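PDB 4NZS: beta-ketothiolase BktB from Ralstonia eutropha, which catalyses the Claisen condensation of acetyl-CoA with propionyl-CoA to beta-ketovaleryl-CoA, and of two acetyl-CoA to acetoacetyl-CoA, supplying precursors for the copolymer PHBV. Local coordinates for residues R8-S14 with A262-R268; L38-E42 with I205-V209. All blocks are in the same frame, centred on the assembly; numbering follows the deposited sequence.

The two contacts illustrate how the N-terminal thiolase domain is assembled as a layer of strands with helices against its faces. Contact 1 pairs neighbouring antiparallel strands of the mixed sheet, whereas contact 2 sets the helix that follows the first strand against a chain segment from far along the sequence. Their centres lie about 19 Å apart, yet they meet directly: A262 CB, at one end of contact 1, is 3.6 Å from V39 O of the helix in contact 2. The helix and the loop of contact 2 both lie in the sequence between the two strands of contact 1. Both contacts are away from the probable catalytic residues C95, H355 and C385.

Contact 1 (R8-S14 with A262-R268); sequences REVVVVS and AVVMMER
Antiparallel pairing interrupted by a classic beta bulge is exemplified by R8-S14 and A262-R268, on neighbouring strands of the mixed sheet in the N-terminal thiolase domain. Strands 10-12 and 262-267 approach to 4.4 Å, their directions 147° apart. V10 faces E267 in a non-hydrogen-bonded pair (CA-CA 4.5 Å) and V11 faces M266 in a hydrogen-bonded one: V11 N gives a very short 2.5 Å bond to M266 O, and M266 N returns 2.7 Å to V11 O. At the bulge, V13 (phi/psi -74/-57) and S14 both face V264, and V264 N donates to S14 O at 2.8 Å.

V11 (m) sets CG2 3.7 Å from M266 CB. V13 (t) rests CG2 3.6 Å from SD of M266 (chi1 -111°, chi2 and chi3 t). S14 (p) hydrogen-bonds through OG to A43 O. On the V10 face, V12 (t) places CG2 4.0 Å from M265 CG and CG1 3.8 Å from V263 CB. E267 (chi1 -140°, chi2 m) receives E9 N on OE2 at 2.9 Å while its OE1 caps A269 N. E9 (t) turns its carboxylate to R281.

Helix 97-110 covers V10, V263 and M265; helices 32-47 and 268-274 cover the other face, and strand 280-289 flanks 10-22.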
ATOM      1  N   ARG A   8      17.538 -46.234 -16.646  1.00 71.88           N
ATOM      2  CA  ARG A   8      16.237 -46.325 -15.901  1.00 64.08           C
ATOM      3  C   ARG A   8      15.018 -45.840 -16.687  1.00 60.99           C
ATOM      4  O   ARG A   8      15.159 -45.229 -17.746  1.00 53.39           O
ATOM      5  CB  ARG A   8      16.310 -45.440 -14.657  1.00 64.75           C
ATOM      6  CG  ARG A   8      17.419 -45.801 -13.692  1.00 69.20           C
ATOM      7  CD  ARG A   8      16.952 -46.881 -12.739  1.00 71.78           C
ATOM      8  NE  ARG A   8      16.106 -46.321 -11.695  1.00 75.37           N
ATOM      9  CZ  ARG A   8      16.556 -45.800 -10.554  1.00 79.97           C
ATOM     10  NH1 ARG A   8      17.862 -45.760 -10.289  1.00 84.87           N
ATOM     11  NH2 ARG A   8      15.694 -45.308  -9.673  1.00 81.43           N
ATOM     12  N   GLU A   9      13.823 -46.037 -16.116  1.00 66.55           N
ATOM     13  CA  GLU A   9      12.546 -45.725 -16.797  1.00 70.06           C
ATOM     14  C   GLU A   9      11.409 -45.140 -15.897  1.00 76.05           C
ATOM     15  O   GLU A   9      11.227 -45.606 -14.765  1.00 81.01           O
ATOM     16  CB  GLU A   9      12.074 -47.016 -17.436  1.00 75.20           C
ATOM     17  CG  GLU A   9      10.583 -47.132 -17.703  1.00 87.60           C
ATOM     18  CD  GLU A   9      10.162 -46.382 -18.944  1.00 94.98           C
ATOM     19  OE1 GLU A   9      10.308 -45.127 -18.951  1.00102.38           O
ATOM     20  OE2 GLU A   9       9.691 -47.061 -19.897  1.00 89.61           O
ATOM     21  N   VAL A  10      10.611 -44.181 -16.415  1.00 70.33           N
ATOM     22  CA  VAL A  10       9.520 -43.513 -15.618  1.00 63.30           C
ATOM     23  C   VAL A  10       8.103 -43.495 -16.195  1.00 55.88           C
ATOM     24  O   VAL A  10       7.891 -43.162 -17.360  1.00 49.43           O
ATOM     25  CB  VAL A  10       9.843 -42.039 -15.288  1.00 67.78           C
ATOM     26  CG1 VAL A  10      10.995 -41.952 -14.302  1.00 62.74           C
ATOM     27  CG2 VAL A  10      10.098 -41.218 -16.548  1.00 70.28           C
ATOM     28  N   VAL A  11       7.125 -43.791 -15.344  1.00 56.66           N
ATOM     29  CA  VAL A  11       5.729 -43.941 -15.764  1.00 53.45           C
ATOM     30  C   VAL A  11       4.802 -43.121 -14.902  1.00 57.97           C
ATOM     31  O   VAL A  11       5.161 -42.757 -13.777  1.00 60.81           O
ATOM     32  CB  VAL A  11       5.251 -45.394 -15.593  1.00 57.75           C
ATOM     33  CG1 VAL A  11       6.045 -46.310 -16.494  1.00 57.56           C
ATOM     34  CG2 VAL A  11       5.359 -45.865 -14.138  1.00 57.94           C
ATOM     35  N   VAL A  12       3.586 -42.893 -15.403  1.00 52.11           N
ATOM     36  CA  VAL A  12       2.590 -42.123 -14.675  1.00 49.48           C
ATOM     37  C   VAL A  12       1.416 -42.918 -14.156  1.00 47.23           C
ATOM     38  O   VAL A  12       0.480 -43.258 -14.900  1.00 44.67           O
ATOM     39  CB  VAL A  12       1.989 -41.020 -15.540  1.00 49.61           C
ATOM     40  CG1 VAL A  12       1.251 -40.053 -14.633  1.00 44.60           C
ATOM     41  CG2 VAL A  12       3.098 -40.349 -16.345  1.00 52.54           C
ATOM     42  N   VAL A  13       1.410 -43.115 -12.850  1.00 47.01           N
ATOM     43  CA  VAL A  13       0.377 -43.904 -12.239  1.00 48.40           C
ATOM     44  C   VAL A  13      -0.938 -43.136 -12.200  1.00 50.71           C
ATOM     45  O   VAL A  13      -1.927 -43.585 -12.728  1.00 56.02           O
ATOM     46  CB  VAL A  13       0.772 -44.344 -10.847  1.00 58.94           C
ATOM     47  CG1 VAL A  13      -0.257 -45.356 -10.351  1.00 70.57           C
ATOM     48  CG2 VAL A  13       2.188 -44.954 -10.826  1.00 60.68           C
ATOM     49  N   SER A  14      -0.955 -41.965 -11.585  1.00 55.23           N
ATOM     50  CA  SER A  14      -2.155 -41.131 -11.548  1.00 48.58           C
ATOM     51  C   SER A  14      -1.873 -39.740 -12.083  1.00 51.39           C
ATOM     52  O   SER A  14      -0.698 -39.308 -12.163  1.00 54.75           O
ATOM     53  CB  SER A  14      -2.640 -40.988 -10.122  1.00 52.08           C
ATOM     54  OG  SER A  14      -1.769 -40.136  -9.409  1.00 44.72           O
ATOM     55  N   ALA A 262      -1.759 -32.306 -10.636  1.00 44.97           N
ATOM     56  CA  ALA A 262      -0.637 -33.201 -10.284  1.00 51.40           C
ATOM     57  C   ALA A 262      -0.643 -34.550 -10.998  1.00 54.58           C
ATOM     58  O   ALA A 262      -1.687 -35.094 -11.372  1.00 54.59           O
ATOM     59  CB  ALA A 262      -0.570 -33.423  -8.781  1.00 50.38           C
ATOM     60  N   VAL A 263       0.554 -35.078 -11.194  1.00 52.17           N
ATOM     61  CA  VAL A 263       0.683 -36.447 -11.618  1.00 49.35           C
ATOM     62  C   VAL A 263       1.509 -37.150 -10.579  1.00 48.34           C
ATOM     63  O   VAL A 263       2.489 -36.568 -10.069  1.00 43.67           O
ATOM     64  CB  VAL A 263       1.353 -36.599 -12.985  1.00 40.07           C
ATOM     65  CG1 VAL A 263       0.712 -35.652 -13.975  1.00 43.31           C
ATOM     66  CG2 VAL A 263       2.859 -36.396 -12.892  1.00 39.22           C
ATOM     67  N   VAL A 264       1.113 -38.386 -10.262  1.00 46.13           N
ATOM     68  CA  VAL A 264       2.023 -39.254  -9.538  1.00 50.83           C
ATOM     69  C   VAL A 264       2.791 -40.041 -10.545  1.00 46.04           C
ATOM     70  O   VAL A 264       2.219 -40.552 -11.477  1.00 55.21           O
ATOM     71  CB  VAL A 264       1.322 -40.227  -8.594  1.00 52.79           C
ATOM     72  CG1 VAL A 264       2.356 -41.188  -8.013  1.00 55.62           C
ATOM     73  CG2 VAL A 264       0.596 -39.471  -7.468  1.00 55.13           C
ATOM     74  N   MET A 265       4.091 -40.127 -10.361  1.00 47.09           N
ATOM     75  CA  MET A 265       4.905 -40.924 -11.247  1.00 51.00           C
ATOM     76  C   MET A 265       5.708 -41.950 -10.510  1.00 53.47           C
ATOM     77  O   MET A 265       5.831 -41.936  -9.276  1.00 54.65           O
ATOM     78  CB  MET A 265       5.874 -40.056 -11.993  1.00 50.32           C
ATOM     79  CG  MET A 265       5.312 -39.376 -13.208  1.00 47.58           C
ATOM     80  SD  MET A 265       6.439 -37.998 -13.405  1.00 58.05           S
ATOM     81  CE  MET A 265       5.888 -37.360 -14.978  1.00 62.07           C
ATOM     82  N   MET A 266       6.260 -42.841 -11.311  1.00 56.40           N
ATOM     83  CA  MET A 266       6.935 -44.001 -10.818  1.00 56.86           C
ATOM     84  C   MET A 266       7.930 -44.498 -11.806  1.00 55.81           C
ATOM     85  O   MET A 266       7.702 -44.443 -13.021  1.00 51.81           O
ATOM     86  CB  MET A 266       5.930 -45.124 -10.569  1.00 57.67           C
ATOM     87  CG  MET A 266       5.774 -45.394  -9.102  1.00 60.04           C
ATOM     88  SD  MET A 266       4.506 -46.584  -8.660  1.00 67.57           S
ATOM     89  CE  MET A 266       4.474 -46.239  -6.895  1.00 67.72           C
ATOM     90  N   GLU A 267       9.025 -45.005 -11.250  1.00 64.01           N
ATOM     91  CA  GLU A 267       9.835 -46.013 -11.919  1.00 67.33           C
ATOM     92  C   GLU A 267       8.942 -47.243 -12.255  1.00 67.73           C
ATOM     93  O   GLU A 267       8.344 -47.885 -11.365  1.00 59.37           O
ATOM     94  CB  GLU A 267      11.040 -46.432 -11.048  1.00 67.54           C
ATOM     95  CG  GLU A 267      12.356 -46.652 -11.803  1.00 70.11           C
ATOM     96  CD  GLU A 267      12.297 -47.768 -12.832  1.00 73.40           C
ATOM     97  OE1 GLU A 267      11.591 -48.781 -12.567  1.00 66.02           O
ATOM     98  OE2 GLU A 267      12.961 -47.618 -13.895  1.00 74.06           O
ATOM     99  N   ARG A 268       8.865 -47.528 -13.553  1.00 62.64           N
ATOM    100  CA  ARG A 268       8.152 -48.680 -14.098  1.00 67.78           C
ATOM    101  C   ARG A 268       8.155 -49.862 -13.161  1.00 66.20           C
ATOM    102  O   ARG A 268       7.112 -50.313 -12.709  1.00 69.99           O
ATOM    103  CB  ARG A 268       8.818 -49.079 -15.410  1.00 69.60           C
ATOM    104  CG  ARG A 268       7.928 -49.788 -16.390  1.00 72.87           C
ATOM    105  CD  ARG A 268       8.789 -50.619 -17.322  1.00 77.38           C
ATOM    106  NE  ARG A 268       8.264 -50.674 -18.687  1.00 77.48           N
ATOM    107  CZ  ARG A 268       7.196 -51.375 -19.074  1.00 78.85           C
ATOM    108  NH1 ARG A 268       6.480 -52.092 -18.199  1.00 81.39           N
ATOM    109  NH2 ARG A 268       6.831 -51.347 -20.351  1.00 74.88           N
TER

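Contact 2 (L38-E42 with I205-V209); sequences LVVRE and IVPVV
V206 overlaps the side chains of L38, V39 and E42, and so serves as the hub where a loop closes over a helix of the layered alpha/beta thiolase fold, in which helices pack on the faces of the sheets. The helical segment L38-E42 belongs to helix 32-47 and keeps its regular i to i+4 bonding, E42 N to L38 O at 2.8 Å. Opposite it, I205-P207 is extended loop leading into the short strand that starts at V208; V206 has phi/psi of -106/125 and P207 of -78/155. The backbones stay well apart, V39 CA and V206 CA being the nearest at 6.9 Å, so side chains must bridge the gap, and 231 Å² is buried in all.

With its CA-to-CB bond toward the loop, L38 takes chi1 t and chi2 94°, bringing CD2 3.6 Å from V206 CG1 and likewise 3.6 Å from V208 CG1. V206 points back at the helix with chi1 p. V39 (m) lies sideways, and the CA-to-CB bond of P207 points away. Strand 10-22 meets both partners: T18 touches L38 and V39, and the backbone of V206 hydrogen-bonds to the backbone of R17. V39 also reaches A260 and A262 on strand 257-267. One helical turn after L38, E42 (chi1 -147°, chi2 p) brings its carboxylate into van der Waals contact with a methyl, OE2 standing 3.4 Å from V206 CG2, and V39 CG1 sits 3.7 Å from V206 CG1.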
ATOM      1  N   LEU A  38      -4.456 -30.010  -2.434  1.00 41.64           N
ATOM      2  CA  LEU A  38      -5.619 -30.850  -2.790  1.00 44.76           C
ATOM      3  C   LEU A  38      -5.217 -31.847  -3.840  1.00 44.81           C
ATOM      4  O   LEU A  38      -5.147 -33.030  -3.559  1.00 53.39           O
ATOM      5  CB  LEU A  38      -6.814 -29.974  -3.279  1.00 44.05           C
ATOM      6  CG  LEU A  38      -8.058 -30.600  -3.944  1.00 48.55           C
ATOM      7  CD1 LEU A  38      -9.182 -30.886  -2.966  1.00 50.11           C
ATOM      8  CD2 LEU A  38      -8.631 -29.711  -5.038  1.00 48.34           C
ATOM      9  N   VAL A  39      -4.884 -31.366  -5.038  1.00 45.53           N
ATOM     10  CA  VAL A  39      -4.516 -32.270  -6.137  1.00 40.89           C
ATOM     11  C   VAL A  39      -3.353 -33.166  -5.782  1.00 35.87           C
ATOM     12  O   VAL A  39      -3.129 -34.185  -6.408  1.00 39.20           O
ATOM     13  CB  VAL A  39      -4.131 -31.537  -7.450  1.00 37.39           C
ATOM     14  CG1 VAL A  39      -5.275 -30.644  -7.920  1.00 37.71           C
ATOM     15  CG2 VAL A  39      -2.833 -30.759  -7.269  1.00 35.92           C
ATOM     16  N   VAL A  40      -2.567 -32.796  -4.811  1.00 37.80           N
ATOM     17  CA  VAL A  40      -1.548 -33.734  -4.402  1.00 36.83           C
ATOM     18  C   VAL A  40      -2.278 -34.840  -3.712  1.00 40.08           C
ATOM     19  O   VAL A  40      -2.117 -35.997  -4.088  1.00 42.11           O
ATOM     20  CB  VAL A  40      -0.531 -33.133  -3.480  1.00 36.63           C
ATOM     21  CG1 VAL A  40       0.389 -34.224  -2.929  1.00 41.85           C
ATOM     22  CG2 VAL A  40       0.264 -32.078  -4.222  1.00 37.85           C
ATOM     23  N   ARG A  41      -3.105 -34.499  -2.726  1.00 42.94           N
ATOM     24  CA  ARG A  41      -3.785 -35.540  -1.978  1.00 42.60           C
ATOM     25  C   ARG A  41      -4.623 -36.409  -2.879  1.00 47.55           C
ATOM     26  O   ARG A  41      -4.585 -37.655  -2.788  1.00 53.14           O
ATOM     27  CB  ARG A  41      -4.658 -34.982  -0.896  1.00 45.08           C
ATOM     28  CG  ARG A  41      -4.961 -36.029   0.157  1.00 45.18           C
ATOM     29  CD  ARG A  41      -4.941 -35.435   1.537  1.00 49.12           C
ATOM     30  NE  ARG A  41      -6.122 -34.597   1.739  1.00 58.21           N
ATOM     31  CZ  ARG A  41      -7.358 -35.075   1.991  1.00 67.66           C
ATOM     32  NH1 ARG A  41      -7.605 -36.392   2.059  1.00 69.92           N
ATOM     33  NH2 ARG A  41      -8.374 -34.238   2.185  1.00 62.26           N
ATOM     34  N   GLU A  42      -5.337 -35.797  -3.798  1.00 46.68           N
ATOM     35  CA  GLU A  42      -6.150 -36.609  -4.686  1.00 49.37           C
ATOM     36  C   GLU A  42      -5.383 -37.562  -5.612  1.00 49.96           C
ATOM     37  O   GLU A  42      -5.820 -38.689  -5.889  1.00 54.63           O
ATOM     38  CB  GLU A  42      -7.060 -35.746  -5.532  1.00 53.06           C
ATOM     39  CG  GLU A  42      -8.361 -36.444  -5.823  1.00 60.49           C
ATOM     40  CD  GLU A  42      -9.058 -36.803  -4.527  1.00 65.94           C
ATOM     41  OE1 GLU A  42      -8.688 -37.847  -3.945  1.00 69.08           O
ATOM     42  OE2 GLU A  42      -9.930 -36.021  -4.078  1.00 59.28           O
ATOM     43  N   ILE A 205     -10.920 -34.338 -12.935  1.00 42.36           N
ATOM     44  CA  ILE A 205     -11.220 -33.230 -12.057  1.00 42.53           C
ATOM     45  C   ILE A 205     -11.488 -33.649 -10.601  1.00 47.74           C
ATOM     46  O   ILE A 205     -12.257 -34.585 -10.326  1.00 45.92           O
ATOM     47  CB  ILE A 205     -12.393 -32.390 -12.579  1.00 40.52           C
ATOM     48  CG1 ILE A 205     -11.973 -31.713 -13.896  1.00 40.73           C
ATOM     49  CG2 ILE A 205     -12.787 -31.321 -11.565  1.00 37.06           C
ATOM     50  CD1 ILE A 205     -13.076 -30.907 -14.499  1.00 41.89           C
ATOM     51  N   VAL A 206     -10.830 -32.917  -9.693  1.00 51.53           N
ATOM     52  CA  VAL A 206     -11.081 -32.971  -8.254  1.00 50.38           C
ATOM     53  C   VAL A 206     -11.829 -31.720  -7.844  1.00 46.47           C
ATOM     54  O   VAL A 206     -11.379 -30.620  -8.154  1.00 47.83           O
ATOM     55  CB  VAL A 206      -9.771 -33.125  -7.453  1.00 53.21           C
ATOM     56  CG1 VAL A 206      -8.735 -32.032  -7.777  1.00 51.67           C
ATOM     57  CG2 VAL A 206     -10.077 -33.197  -5.987  1.00 50.02           C
ATOM     58  N   PRO A 207     -12.999 -31.877  -7.199  1.00 44.12           N
ATOM     59  CA  PRO A 207     -13.796 -30.702  -6.974  1.00 46.19           C
ATOM     60  C   PRO A 207     -13.229 -29.937  -5.842  1.00 46.96           C
ATOM     61  O   PRO A 207     -12.563 -30.541  -5.005  1.00 52.54           O
ATOM     62  CB  PRO A 207     -15.161 -31.264  -6.569  1.00 48.00           C
ATOM     63  CG  PRO A 207     -15.123 -32.706  -6.949  1.00 45.33           C
ATOM     64  CD  PRO A 207     -13.699 -33.080  -6.739  1.00 44.17           C
ATOM     65  N   VAL A 208     -13.480 -28.632  -5.785  1.00 45.49           N
ATOM     66  CA  VAL A 208     -13.069 -27.903  -4.602  1.00 53.54           C
ATOM     67  C   VAL A 208     -14.292 -27.497  -3.755  1.00 52.50           C
ATOM     68  O   VAL A 208     -15.096 -26.628  -4.090  1.00 41.66           O
ATOM     69  CB  VAL A 208     -11.992 -26.806  -4.880  1.00 55.27           C
ATOM     70  CG1 VAL A 208     -11.093 -27.233  -6.042  1.00 53.83           C
ATOM     71  CG2 VAL A 208     -12.606 -25.447  -5.129  1.00 57.29           C
ATOM     72  N   VAL A 209     -14.457 -28.299  -2.709  1.00 64.12           N
ATOM     73  CA  VAL A 209     -15.340 -28.026  -1.603  1.00 69.38           C
ATOM     74  C   VAL A 209     -14.882 -26.729  -1.011  1.00 67.67           C
ATOM     75  O   VAL A 209     -13.750 -26.609  -0.536  1.00 71.18           O
ATOM     76  CB  VAL A 209     -15.234 -29.105  -0.491  1.00 78.79           C
ATOM     77  CG1 VAL A 209     -15.901 -30.401  -0.928  1.00 76.19           C
ATOM     78  CG2 VAL A 209     -13.772 -29.355  -0.063  1.00 83.48           C
TER